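Local coordinates for magnesium transporter (Enterococcus faecalis, PDB 2OUX), which probably transports magnesium ions across the cell membrane as a homodimer, this chain being its cytosolic part, with an N domain and two CBS domains, at residues Q22-R28 and Y57-E62; A89-A94 and Y116-L120; T172-V176 and V188-L194; V211-V216 and V235-Y240. One frame throughout, in Å; residues are numbered along the deposited sequence.

Contact 1 of 4, residues Q22-R28 and Y57-E62; sequences QQMNEFR and YLSPKE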
loop_
_atom_site.group_PDB
_atom_site.type_symbol
_atom_site.label_atom_id
_atom_site.label_comp_id
_atom_site.label_asym_id
_atom_site.label_seq_id
_atom_site.Cartn_x
_atom_site.Cartn_y
_atom_site.Cartn_z
ATOM N N GLN A 22 7.762 -35.429 12.456
ATOM C CA GLN A 22 7.139 -34.786 13.604
ATOM C C GLN A 22 8.102 -33.974 14.468
ATOM O O GLN A 22 8.105 -34.080 15.695
ATOM C CB GLN A 22 6.403 -35.831 14.450
ATOM C CG GLN A 22 5.218 -36.453 13.718
ATOM C CD GLN A 22 4.219 -37.114 14.652
ATOM O OE1 GLN A 22 4.319 -38.303 14.957
ATOM N NE2 GLN A 22 3.250 -36.335 15.120
ATOM N N GLN A 23 8.910 -33.151 13.806
ATOM C CA GLN A 23 9.881 -32.286 14.469
ATOM C C GLN A 23 9.203 -30.924 14.647
ATOM O O GLN A 23 9.541 -29.957 13.960
ATOM C CB GLN A 23 11.132 -32.137 13.592
ATOM C CG GLN A 23 11.703 -33.454 13.070
ATOM C CD GLN A 23 12.798 -33.257 12.024
ATOM O OE1 GLN A 23 13.841 -32.668 12.304
ATOM N NE2 GLN A 23 12.561 -33.753 10.812
HETATM N N MSE A 24 8.246 -30.860 15.570
HETATM C CA MSE A 24 7.477 -29.644 15.831
HETATM C C MSE A 24 8.233 -28.322 15.757
HETATM O O MSE A 24 7.884 -27.446 14.965
HETATM C CB MSE A 24 6.773 -29.745 17.191
HETATM C CG MSE A 24 5.927 -28.519 17.544
HETATM SE SE MSE A 24 4.734 -28.760 19.060
HETATM C CE MSE A 24 5.783 -27.869 20.421
ATOM N N ASN A 25 9.266 -28.171 16.575
ATOM C CA ASN A 25 10.031 -26.927 16.603
ATOM C C ASN A 25 10.759 -26.588 15.298
ATOM O O ASN A 25 10.800 -25.420 14.893
ATOM C CB ASN A 25 11.005 -26.964 17.782
ATOM C CG ASN A 25 10.295 -27.216 19.113
ATOM O OD1 ASN A 25 9.565 -26.358 19.623
ATOM N ND2 ASN A 25 10.493 -28.410 19.672
ATOM N N GLU A 26 11.330 -27.595 14.641
ATOM C CA GLU A 26 12.025 -27.363 13.376
ATOM C C GLU A 26 10.981 -26.903 12.357
ATOM O O GLU A 26 11.213 -25.980 11.578
ATOM C CB GLU A 26 12.683 -28.647 12.878
ATOM C CG GLU A 26 14.178 -28.532 12.580
ATOM C CD GLU A 26 14.522 -27.491 11.518
ATOM O OE1 GLU A 26 15.269 -27.837 10.574
ATOM O OE2 GLU A 26 14.070 -26.326 11.629
ATOM N N PHE A 27 9.829 -27.567 12.381
ATOM C CA PHE A 27 8.725 -27.253 11.491
ATOM C C PHE A 27 8.298 -25.803 11.673
ATOM O O PHE A 27 8.288 -25.026 10.723
ATOM C CB PHE A 27 7.532 -28.155 11.789
ATOM C CG PHE A 27 6.303 -27.779 11.031
ATOM C CD1 PHE A 27 6.168 -28.125 9.689
ATOM C CD2 PHE A 27 5.305 -27.026 11.635
ATOM C CE1 PHE A 27 5.059 -27.723 8.964
ATOM C CE2 PHE A 27 4.190 -26.619 10.914
ATOM C CZ PHE A 27 4.067 -26.968 9.578
ATOM N N ARG A 28 7.940 -25.452 12.904
ATOM C CA ARG A 28 7.505 -24.106 13.230
ATOM C C ARG A 28 8.465 -23.039 12.741
ATOM O O ARG A 28 8.038 -22.067 12.112
ATOM C CB ARG A 28 7.318 -23.957 14.737
ATOM C CG ARG A 28 6.159 -24.746 15.293
ATOM C CD ARG A 28 5.948 -24.413 16.748
ATOM N NE ARG A 28 4.588 -23.958 16.985
ATOM C CZ ARG A 28 4.210 -22.685 17.056
ATOM N NH1 ARG A 28 5.085 -21.702 16.918
ATOM N NH2 ARG A 28 2.939 -22.403 17.269
ATOM N N TYR A 57 0.631 -28.292 15.252
ATOM C CA TYR A 57 1.807 -27.466 15.503
ATOM C C TYR A 57 1.566 -25.967 15.394
ATOM O O TYR A 57 2.454 -25.169 15.696
ATOM C CB TYR A 57 2.940 -27.857 14.554
ATOM C CG TYR A 57 3.357 -29.306 14.646
ATOM C CD1 TYR A 57 3.545 -29.922 15.881
ATOM C CD2 TYR A 57 3.568 -30.061 13.496
ATOM C CE1 TYR A 57 3.943 -31.252 15.969
ATOM C CE2 TYR A 57 3.966 -31.391 13.571
ATOM C CZ TYR A 57 4.148 -31.979 14.811
ATOM O OH TYR A 57 4.547 -33.289 14.890
ATOM N N LEU A 58 0.371 -25.580 14.963
ATOM C CA LEU A 58 0.053 -24.167 14.816
ATOM C C LEU A 58 -1.169 -23.781 15.627
ATOM O O LEU A 58 -2.146 -24.521 15.685
ATOM C CB LEU A 58 -0.178 -23.833 13.343
ATOM C CG LEU A 58 1.056 -24.045 12.465
ATOM C CD1 LEU A 58 0.684 -23.961 11.002
ATOM C CD2 LEU A 58 2.102 -23.010 12.826
ATOM N N SER A 59 -1.092 -22.620 16.260
ATOM C CA SER A 59 -2.188 -22.111 17.066
ATOM C C SER A 59 -3.265 -21.569 16.130
ATOM O O SER A 59 -3.015 -21.353 14.948
ATOM C CB SER A 59 -1.697 -20.973 17.950
ATOM O OG SER A 59 -1.387 -19.834 17.161
ATOM N N PRO A 60 -4.481 -21.358 16.648
ATOM C CA PRO A 60 -5.546 -20.829 15.797
ATOM C C PRO A 60 -5.158 -19.474 15.205
ATOM O O PRO A 60 -5.486 -19.183 14.055
ATOM C CB PRO A 60 -6.729 -20.744 16.753
ATOM C CG PRO A 60 -6.515 -21.976 17.611
ATOM C CD PRO A 60 -5.031 -21.872 17.916
ATOM N N LYS A 61 -4.463 -18.650 15.988
ATOM C CA LYS A 61 -4.026 -17.346 15.497
ATOM C C LYS A 61 -3.089 -17.550 14.321
ATOM O O LYS A 61 -3.271 -16.954 13.264
ATOM C CB LYS A 61 -3.278 -16.558 16.574
ATOM C CG LYS A 61 -4.131 -16.092 17.726
ATOM C CD LYS A 61 -3.323 -15.219 18.681
ATOM C CE LYS A 61 -4.095 -14.929 19.975
ATOM N NZ LYS A 61 -5.406 -14.240 19.750
ATOM N N GLU A 62 -2.083 -18.392 14.509
ATOM C CA GLU A 62 -1.120 -18.657 13.450
ATOM C C GLU A 62 -1.773 -19.237 12.188
ATOM O O GLU A 62 -1.407 -18.884 11.069
ATOM C CB GLU A 62 -0.028 -19.599 13.969
ATOM C CG GLU A 62 0.686 -19.030 15.193
ATOM C CD GLU A 62 1.702 -19.982 15.800
ATOM O OE1 GLU A 62 1.457 -21.201 15.762
ATOM O OE2 GLU A 62 2.733 -19.510 16.334
#
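Tyr57, Arg28 and Phe27 bury the largest areas (164, 74 and 52 Å²) where helix 24-31 meets the turn leading from helix 48-57 into helix 60-67, among the packed helices at the N-terminal end of the cytosolic part. The Tyr57 side chain reaches along the start of helix 24-31. Met24 CA lies over the face of the Tyr57 ring, 4.0 Å from its centroid and 16° off the normal, a CH-pi contact, while Met24 CG comes within 3.2 Å of Tyr57 CD1. The selenium of Met24, a selenomethionine, adds an oblique Met-aromatic contact, with SE 4.8 Å from the Tyr57 centroid. At the ring's far end Tyr57 OH receives a weak hydrogen bond from Gln22 NE2 (3.3 Å).

Phe27 backs this from the buried side: its CD2 is 3.8 Å from Tyr57 CB, and Leu58 CG sits at the ring edge, 4.3 Å from Phe27 CE2.

Arg28 works on backbone and charge together. Its NE makes a weak hydrogen bond to Tyr57 O (2.8 Å), and its NH2 forms a salt bridge with Glu62 OE1 (2.4 Å). Glu62 is already held by a capping box, Ser59 N to Glu62 OE1 (3.0 Å) and Glu62 N to Ser59 OG (3.1 Å). One carboxylate thus caps its own helix start and balances the charge of Arg28 on helix 24-31.

Contact 2 of 4, residues A89-A94 and Y116-L120; sequences AADMLA and YLSLL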
loop_
_atom_site.group_PDB
_atom_site.type_symbol
_atom_site.label_atom_id
_atom_site.label_comp_id
_atom_site.label_asym_id
_atom_site.label_seq_id
_atom_site.Cartn_x
_atom_site.Cartn_y
_atom_site.Cartn_z
ATOM N N ALA A 89 -11.529 -24.732 14.797
ATOM C CA ALA A 89 -11.947 -23.951 13.632
ATOM C C ALA A 89 -12.524 -22.607 14.061
ATOM O O ALA A 89 -12.157 -21.556 13.524
ATOM C CB ALA A 89 -12.979 -24.732 12.809
ATOM N N ALA A 90 -13.421 -22.645 15.041
ATOM C CA ALA A 90 -14.051 -21.431 15.538
ATOM C C ALA A 90 -13.016 -20.422 16.038
ATOM O O ALA A 90 -13.080 -19.240 15.704
ATOM C CB ALA A 90 -15.044 -21.773 16.654
ATOM N N ASP A 91 -12.065 -20.883 16.842
ATOM C CA ASP A 91 -11.038 -19.988 17.362
ATOM C C ASP A 91 -10.230 -19.359 16.230
ATOM O O ASP A 91 -9.801 -18.201 16.314
ATOM C CB ASP A 91 -10.095 -20.744 18.297
ATOM C CG ASP A 91 -10.772 -21.180 19.574
ATOM O OD1 ASP A 91 -11.776 -20.536 19.951
ATOM O OD2 ASP A 91 -10.292 -22.151 20.208
HETATM N N MSE A 92 -10.032 -20.138 15.173
HETATM C CA MSE A 92 -9.273 -19.704 14.014
HETATM C C MSE A 92 -10.066 -18.669 13.216
HETATM O O MSE A 92 -9.492 -17.709 12.701
HETATM C CB MSE A 92 -8.927 -20.924 13.152
HETATM C CG MSE A 92 -7.971 -20.652 12.005
HETATM SE SE MSE A 92 -8.855 -19.979 10.425
HETATM C CE MSE A 92 -8.950 -21.634 9.422
ATOM N N LEU A 93 -11.383 -18.859 13.118
ATOM C CA LEU A 93 -12.224 -17.912 12.392
ATOM C C LEU A 93 -12.247 -16.598 13.159
ATOM O O LEU A 93 -12.277 -15.522 12.561
ATOM C CB LEU A 93 -13.656 -18.442 12.240
ATOM C CG LEU A 93 -13.924 -19.502 11.165
ATOM C CD1 LEU A 93 -15.242 -20.212 11.465
ATOM C CD2 LEU A 93 -13.951 -18.854 9.780
ATOM N N ALA A 94 -12.215 -16.699 14.483
ATOM C CA ALA A 94 -12.233 -15.526 15.346
ATOM C C ALA A 94 -10.920 -14.745 15.312
ATOM O O ALA A 94 -10.863 -13.603 15.767
ATOM C CB ALA A 94 -12.545 -15.940 16.778
ATOM N N TYR A 116 -20.345 -22.958 13.420
ATOM C CA TYR A 116 -19.074 -22.350 13.807
ATOM C C TYR A 116 -19.343 -21.035 14.512
ATOM O O TYR A 116 -18.699 -20.698 15.500
ATOM C CB TYR A 116 -18.191 -22.096 12.587
ATOM C CG TYR A 116 -17.729 -23.348 11.889
ATOM C CD1 TYR A 116 -17.083 -24.366 12.592
ATOM C CD2 TYR A 116 -17.944 -23.526 10.525
ATOM C CE1 TYR A 116 -16.663 -25.534 11.948
ATOM C CE2 TYR A 116 -17.527 -24.683 9.875
ATOM C CZ TYR A 116 -16.894 -25.686 10.593
ATOM O OH TYR A 116 -16.517 -26.847 9.955
ATOM N N LEU A 117 -20.312 -20.301 13.988
ATOM C CA LEU A 117 -20.697 -19.017 14.546
ATOM C C LEU A 117 -21.235 -19.206 15.963
ATOM O O LEU A 117 -21.053 -18.353 16.829
ATOM C CB LEU A 117 -21.761 -18.391 13.649
ATOM C CG LEU A 117 -22.040 -16.896 13.743
ATOM C CD1 LEU A 117 -20.741 -16.097 13.632
ATOM C CD2 LEU A 117 -22.994 -16.531 12.624
ATOM N N SER A 118 -21.893 -20.335 16.199
ATOM C CA SER A 118 -22.446 -20.622 17.514
ATOM C C SER A 118 -21.332 -20.894 18.523
ATOM O O SER A 118 -21.469 -20.591 19.707
ATOM C CB SER A 118 -23.376 -21.836 17.447
ATOM O OG SER A 118 -22.640 -23.034 17.257
ATOM N N LEU A 119 -20.229 -21.459 18.045
ATOM C CA LEU A 119 -19.094 -21.791 18.903
ATOM C C LEU A 119 -18.324 -20.574 19.416
ATOM O O LEU A 119 -17.412 -20.715 20.235
ATOM C CB LEU A 119 -18.135 -22.720 18.149
ATOM C CG LEU A 119 -18.738 -24.061 17.717
ATOM C CD1 LEU A 119 -17.806 -24.789 16.769
ATOM C CD2 LEU A 119 -19.008 -24.899 18.949
ATOM N N LEU A 120 -18.697 -19.384 18.945
ATOM C CA LEU A 120 -18.019 -18.154 19.350
ATOM C C LEU A 120 -18.776 -17.373 20.409
ATOM O O LEU A 120 -20.005 -17.348 20.417
ATOM C CB LEU A 120 -17.807 -17.235 18.147
ATOM C CG LEU A 120 -16.992 -17.724 16.953
ATOM C CD1 LEU A 120 -16.869 -16.580 15.960
ATOM C CD2 LEU A 120 -15.616 -18.194 17.400
HETATM O O HOH W 1 -14.506 -20.004 20.567
#
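Leu120 lays its CD2 methyl against the small side chains of Ala90 and Ala94: CD2 is 3.7 Å from Ala90 CB, 3.9 Å from Ala94 CB and only 3.2 Å from the backbone Ala90 O. Such close approach is possible because alanines face the incoming leucine. Leu119, the preceding residue, adds its CB at 3.6 Å from Ala90 CB, and the backbones come nearest at Ala90 and Tyr116, whose CA atoms are 5.4 Å apart.

One turn earlier, Tyr116 of helix 110-118 meets the same surface of helix 86-93, Tyr116 CE1 lying 3.9 Å from Ala89 CB and Tyr116 CB 3.7 Å from Leu93 CD1. The contacting residues Ala89, Ala90, Leu93 and Ala94 follow the three- and four-residue spacing of one helical face. Leu93 also touches Leu104 and Leu105 of helix 98-107, so three helices of the MgtE N domain converge here. The Leu93 side chain is about 9 Å from those of the magnesium-binding residues Asp103 and Glu72.

At the exposed margin a water lies 2.8 Å from Asp91 OD1 and 3.0 Å from Leu119 O. With no direct polar bond between these segments, their association rests on close apolar fit, and the one polar link found between them is this water.

Contact 3 of 4, residues T172-V176 and V188-L194; sequences TIYYV and VISLRDL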
loop_
_atom_site.group_PDB
_atom_site.type_symbol
_atom_site.label_atom_id
_atom_site.label_comp_id
_atom_site.label_asym_id
_atom_site.label_seq_id
_atom_site.Cartn_x
_atom_site.Cartn_y
_atom_site.Cartn_z
ATOM N N THR A 172 -3.641 -2.439 9.027
ATOM C CA THR A 172 -2.548 -1.555 8.668
ATOM C C THR A 172 -2.507 -0.385 9.641
ATOM O O THR A 172 -3.528 0.005 10.203
ATOM C CB THR A 172 -2.737 -0.988 7.254
ATOM O OG1 THR A 172 -1.569 -0.258 6.875
ATOM C CG2 THR A 172 -3.950 -0.061 7.209
ATOM N N ILE A 173 -1.318 0.167 9.833
ATOM C CA ILE A 173 -1.136 1.300 10.715
ATOM C C ILE A 173 -0.531 2.421 9.894
ATOM O O ILE A 173 -0.181 3.460 10.430
ATOM C CB ILE A 173 -0.165 0.968 11.882
ATOM C CG1 ILE A 173 1.264 0.782 11.358
ATOM C CG2 ILE A 173 -0.636 -0.292 12.599
ATOM C CD1 ILE A 173 2.308 0.815 12.453
ATOM N N TYR A 174 -0.413 2.211 8.586
ATOM C CA TYR A 174 0.194 3.221 7.731
ATOM C C TYR A 174 -0.648 4.464 7.545
ATOM O O TYR A 174 -0.195 5.462 6.997
ATOM C CB TYR A 174 0.624 2.593 6.403
ATOM C CG TYR A 174 1.742 1.584 6.644
ATOM C CD1 TYR A 174 2.662 1.787 7.674
ATOM C CD2 TYR A 174 1.850 0.421 5.889
ATOM C CE1 TYR A 174 3.660 0.849 7.958
ATOM C CE2 TYR A 174 2.848 -0.528 6.161
ATOM C CZ TYR A 174 3.750 -0.303 7.203
ATOM O OH TYR A 174 4.722 -1.234 7.497
ATOM N N TYR A 175 -1.883 4.392 8.019
ATOM C CA TYR A 175 -2.780 5.534 8.007
ATOM C C TYR A 175 -3.390 5.496 9.393
ATOM O O TYR A 175 -3.774 4.428 9.872
ATOM C CB TYR A 175 -3.889 5.394 6.954
ATOM C CG TYR A 175 -3.482 5.809 5.564
ATOM C CD1 TYR A 175 -2.937 7.065 5.334
ATOM C CD2 TYR A 175 -3.633 4.947 4.480
ATOM C CE1 TYR A 175 -2.552 7.457 4.062
ATOM C CE2 TYR A 175 -3.250 5.327 3.203
ATOM C CZ TYR A 175 -2.709 6.580 3.002
ATOM O OH TYR A 175 -2.313 6.968 1.744
ATOM N N VAL A 176 -3.453 6.642 10.053
ATOM C CA VAL A 176 -4.056 6.708 11.379
ATOM C C VAL A 176 -5.248 7.640 11.266
ATOM O O VAL A 176 -5.099 8.811 10.925
ATOM C CB VAL A 176 -3.079 7.268 12.422
ATOM C CG1 VAL A 176 -3.734 7.277 13.795
ATOM C CG2 VAL A 176 -1.810 6.425 12.447
ATOM N N VAL A 188 -7.202 12.622 9.377
ATOM C CA VAL A 188 -6.302 11.513 9.091
ATOM C C VAL A 188 -4.859 11.999 9.033
ATOM O O VAL A 188 -4.606 13.176 8.758
ATOM C CB VAL A 188 -6.645 10.859 7.731
ATOM C CG1 VAL A 188 -6.462 11.869 6.598
ATOM C CG2 VAL A 188 -5.760 9.645 7.491
ATOM N N ILE A 189 -3.926 11.092 9.312
ATOM C CA ILE A 189 -2.503 11.394 9.243
ATOM C C ILE A 189 -1.767 10.114 8.869
ATOM O O ILE A 189 -1.982 9.074 9.475
ATOM C CB ILE A 189 -1.931 11.962 10.587
ATOM C CG1 ILE A 189 -0.521 12.505 10.337
ATOM C CG2 ILE A 189 -1.851 10.877 11.658
ATOM C CD1 ILE A 189 0.002 13.407 11.430
ATOM N N SER A 190 -0.928 10.190 7.843
ATOM C CA SER A 190 -0.164 9.029 7.402
ATOM C C SER A 190 0.940 8.783 8.415
ATOM O O SER A 190 1.385 9.708 9.094
ATOM C CB SER A 190 0.465 9.280 6.035
ATOM O OG SER A 190 1.435 10.305 6.130
ATOM N N LEU A 191 1.385 7.541 8.524
ATOM C CA LEU A 191 2.436 7.239 9.478
ATOM C C LEU A 191 3.721 7.977 9.097
ATOM O O LEU A 191 4.468 8.434 9.969
ATOM C CB LEU A 191 2.699 5.734 9.541
ATOM C CG LEU A 191 3.747 5.353 10.591
ATOM C CD1 LEU A 191 3.315 5.889 11.963
ATOM C CD2 LEU A 191 3.907 3.846 10.630
ATOM N N ARG A 192 3.968 8.104 7.796
ATOM C CA ARG A 192 5.163 8.789 7.329
ATOM C C ARG A 192 5.187 10.278 7.692
ATOM O O ARG A 192 6.253 10.876 7.759
ATOM C CB ARG A 192 5.340 8.608 5.815
ATOM C CG ARG A 192 4.298 9.281 4.922
ATOM C CD ARG A 192 4.520 8.897 3.440
ATOM N NE ARG A 192 5.785 9.404 2.907
ATOM C CZ ARG A 192 6.337 9.011 1.761
ATOM N NH1 ARG A 192 5.743 8.095 1.006
ATOM N NH2 ARG A 192 7.488 9.532 1.370
ATOM N N ASP A 193 4.022 10.877 7.914
ATOM C CA ASP A 193 3.973 12.288 8.301
ATOM C C ASP A 193 4.118 12.341 9.803
ATOM O O ASP A 193 4.722 13.258 10.367
ATOM C CB ASP A 193 2.647 12.930 7.905
ATOM C CG ASP A 193 2.598 13.291 6.447
ATOM O OD1 ASP A 193 3.669 13.310 5.812
ATOM O OD2 ASP A 193 1.498 13.572 5.935
ATOM N N LEU A 194 3.565 11.324 10.443
ATOM C CA LEU A 194 3.605 11.205 11.885
ATOM C C LEU A 194 5.023 11.078 12.439
ATOM O O LEU A 194 5.432 11.866 13.290
ATOM C CB LEU A 194 2.780 9.992 12.317
ATOM C CG LEU A 194 2.445 9.857 13.800
ATOM C CD1 LEU A 194 1.630 11.066 14.259
ATOM C CD2 LEU A 194 1.645 8.580 14.022
#
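This is the open end of a CBS-domain beta hairpin, strands 175-179 and 185-190, where the second strand turns directly into helix 191-194. The register is antiparallel: Tyr175 and Ser190 form a non-hydrogen-bonded pair (CA atoms 4.4 Å apart), and Val176 with Ile189 a hydrogen-bonded one, joined by Val176 N to Ile189 O (2.9 Å) and Ile189 N to Val176 O (3.0 Å).

Leu191 is the main bump on the helical side. Its CD2 methyl fits a hollow formed by Ile173 and Tyr174, lying 3.9 Å from Ile173 CD1 and, at the ring edge, 3.8 Å from Tyr174 CD1. Leu163 of helix 156-166 touches both Ile173 and Leu191. Val176, the most covered residue, fills the hollow beside Ile189 and Leu194: its CB rests 3.9 Å from Ile189 CG2, and its CG2 is 4.4 Å from Leu194 CD2. On the other face of the sheet Tyr175 spreads its ring beside Ser190, CE1 being 4.0 Å from Ser190 CB. The Tyr175 side chain is about 4 Å from a bound magnesium ion, probably that held by Tyr177 and Ala234.

The second subunit packs against this end of the hairpin: Leu191 meets its Leu191, and Tyr174 OH hydrogen-bonds to its Arg192 N. The hydrogen bonding continues past the strand end, Leu191 N donating to Tyr174 O at 3.0 Å.

Contact 4 of 4, residues V211-V216 and V235-Y240; sequences VISVHV and VPVTDY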
loop_
_atom_site.group_PDB
_atom_site.type_symbol
_atom_site.label_atom_id
_atom_site.label_comp_id
_atom_site.label_asym_id
_atom_site.label_seq_id
_atom_site.Cartn_x
_atom_site.Cartn_y
_atom_site.Cartn_z
ATOM N N VAL A 211 -9.836 14.532 4.825
ATOM C CA VAL A 211 -9.752 13.084 4.746
ATOM C C VAL A 211 -10.778 12.551 3.751
ATOM O O VAL A 211 -11.950 12.911 3.795
ATOM C CB VAL A 211 -9.965 12.433 6.132
ATOM C CG1 VAL A 211 -11.237 12.966 6.776
ATOM C CG2 VAL A 211 -10.016 10.927 5.991
ATOM N N ILE A 212 -10.304 11.714 2.837
ATOM C CA ILE A 212 -11.130 11.104 1.804
ATOM C C ILE A 212 -11.677 9.783 2.339
ATOM O O ILE A 212 -10.939 8.985 2.922
ATOM C CB ILE A 212 -10.298 10.806 0.523
ATOM C CG1 ILE A 212 -9.726 12.109 -0.054
ATOM C CG2 ILE A 212 -11.152 10.101 -0.512
ATOM C CD1 ILE A 212 -8.509 12.628 0.714
ATOM N N SER A 213 -12.972 9.558 2.140
ATOM C CA SER A 213 -13.609 8.332 2.593
ATOM C C SER A 213 -14.735 7.968 1.642
ATOM O O SER A 213 -15.091 8.756 0.764
ATOM C CB SER A 213 -14.173 8.501 4.009
ATOM O OG SER A 213 -15.209 9.467 4.042
ATOM N N VAL A 214 -15.279 6.768 1.824
ATOM C CA VAL A 214 -16.373 6.265 1.005
ATOM C C VAL A 214 -17.500 5.844 1.940
ATOM O O VAL A 214 -17.275 5.646 3.140
ATOM C CB VAL A 214 -15.923 5.046 0.165
ATOM C CG1 VAL A 214 -14.787 5.447 -0.757
ATOM C CG2 VAL A 214 -15.474 3.907 1.085
ATOM N N HIS A 215 -18.706 5.711 1.390
ATOM C CA HIS A 215 -19.877 5.319 2.170
ATOM C C HIS A 215 -20.001 3.799 2.144
ATOM O O HIS A 215 -19.739 3.171 1.125
ATOM C CB HIS A 215 -21.148 5.958 1.585
ATOM C CG HIS A 215 -22.400 5.613 2.336
ATOM N ND1 HIS A 215 -22.676 6.105 3.593
ATOM C CD2 HIS A 215 -23.448 4.813 2.010
ATOM C CE1 HIS A 215 -23.836 5.627 4.011
ATOM N NE2 HIS A 215 -24.322 4.840 3.066
ATOM N N VAL A 216 -20.413 3.211 3.258
ATOM C CA VAL A 216 -20.524 1.757 3.345
ATOM C C VAL A 216 -21.364 1.090 2.237
ATOM O O VAL A 216 -21.154 -0.080 1.902
ATOM C CB VAL A 216 -21.054 1.345 4.741
ATOM C CG1 VAL A 216 -22.446 1.913 4.973
ATOM C CG2 VAL A 216 -21.034 -0.158 4.873
ATOM N N VAL A 235 -8.596 3.036 2.417
ATOM C CA VAL A 235 -9.560 4.122 2.435
ATOM C C VAL A 235 -10.638 3.840 3.469
ATOM O O VAL A 235 -11.193 2.744 3.522
ATOM C CB VAL A 235 -10.187 4.354 1.028
ATOM C CG1 VAL A 235 -11.063 3.174 0.615
ATOM C CG2 VAL A 235 -10.970 5.660 1.026
ATOM N N PRO A 236 -10.937 4.832 4.324
ATOM C CA PRO A 236 -11.953 4.669 5.367
ATOM C C PRO A 236 -13.384 4.592 4.856
ATOM O O PRO A 236 -13.718 5.137 3.806
ATOM C CB PRO A 236 -11.703 5.867 6.288
ATOM C CG PRO A 236 -11.187 6.896 5.373
ATOM C CD PRO A 236 -10.262 6.135 4.447
ATOM N N VAL A 237 -14.218 3.893 5.618
ATOM C CA VAL A 237 -15.620 3.694 5.280
ATOM C C VAL A 237 -16.506 4.216 6.407
ATOM O O VAL A 237 -16.239 3.970 7.581
ATOM C CB VAL A 237 -15.917 2.189 5.067
ATOM C CG1 VAL A 237 -17.351 2.000 4.600
ATOM C CG2 VAL A 237 -14.950 1.611 4.056
ATOM N N THR A 238 -17.567 4.930 6.050
ATOM C CA THR A 238 -18.470 5.491 7.056
ATOM C C THR A 238 -19.930 5.319 6.658
ATOM O O THR A 238 -20.238 4.844 5.565
ATOM C CB THR A 238 -18.236 7.008 7.230
ATOM O OG1 THR A 238 -18.758 7.704 6.089
ATOM C CG2 THR A 238 -16.741 7.314 7.339
ATOM N N ASP A 239 -20.826 5.697 7.566
ATOM C CA ASP A 239 -22.253 5.660 7.280
ATOM C C ASP A 239 -22.602 7.098 6.888
ATOM O O ASP A 239 -21.721 7.954 6.827
ATOM C CB ASP A 239 -23.059 5.242 8.511
ATOM C CG ASP A 239 -22.732 6.069 9.735
ATOM O OD1 ASP A 239 -22.312 7.236 9.586
ATOM O OD2 ASP A 239 -22.910 5.551 10.853
ATOM N N TYR A 240 -23.874 7.376 6.624
ATOM C CA TYR A 240 -24.252 8.731 6.241
ATOM C C TYR A 240 -23.931 9.747 7.333
ATOM O O TYR A 240 -23.806 10.935 7.059
ATOM C CB TYR A 240 -25.738 8.791 5.898
ATOM C CG TYR A 240 -26.097 8.033 4.642
ATOM C CD1 TYR A 240 -25.531 8.373 3.413
ATOM C CD2 TYR A 240 -26.999 6.969 4.682
ATOM C CE1 TYR A 240 -25.857 7.674 2.249
ATOM C CE2 TYR A 240 -27.334 6.263 3.527
ATOM C CZ TYR A 240 -26.757 6.618 2.315
ATOM O OH TYR A 240 -27.076 5.907 1.174
#
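Valines make the apolar centre: Val214 CG2 lies 3.8 Å from Val237 CG2, Val214 CG1 4.2 Å from Val235 CG2, and Val216 CB 3.8 Å from Val237 CG1. Apart from this valine cluster, the Pro236 ring meets the other strand through its CG, 3.7 Å from Ser213 CB and 4.2 Å from Val211 CG2.

The backbones that carry these valines pair in parallel, Val214 beside Val237 and His215 beside Thr238. Their hydrogen bonds alternate between strands: Val214 N to Pro236 O (3.0 Å), Thr238 N to Val214 O (3.0 Å), Val216 N to Thr238 O (2.8 Å). His215 leaves the strand on the face opposite Val214 and Val237, and its ring stacks face-to-face on Tyr240, centroids 3.7 Å apart and planes at 23°. Beyond lies the polar edge, where Asp239 OD1 accepts from His243 N.

Pro236 is about 3 Å (nearest atoms) from a bound magnesium ion. Parallel strands 214-215 and 234-238, joined through helix 220-230, form the beta-alpha-beta unit characteristic of a CBS domain.

How the contacts relate
The four contacts fall into two touching pairs. Contacts 1 and 2, with centres about 20 Å apart, meet where Pro60 O approaches Met92 CG (3.5 Å) and Pro60 CB approaches Asp91 CB (3.7 Å), so the two pack directly on each other. Contacts 3 and 4 belong to successive CBS repeats, about 17 Å between centres, and touch at Val188 CG1 and Val211 CB (3.6 Å). A bound magnesium, probably that held by Tyr177 and Ala234, lies close to both, beside Tyr175 and Pro236. Between the pairs the nearest atoms are at least about 15 Å apart. Other magnesium ions occupy the gap between domains: one is held by Asp99 of the N domain and Asp252 of the second CBS repeat.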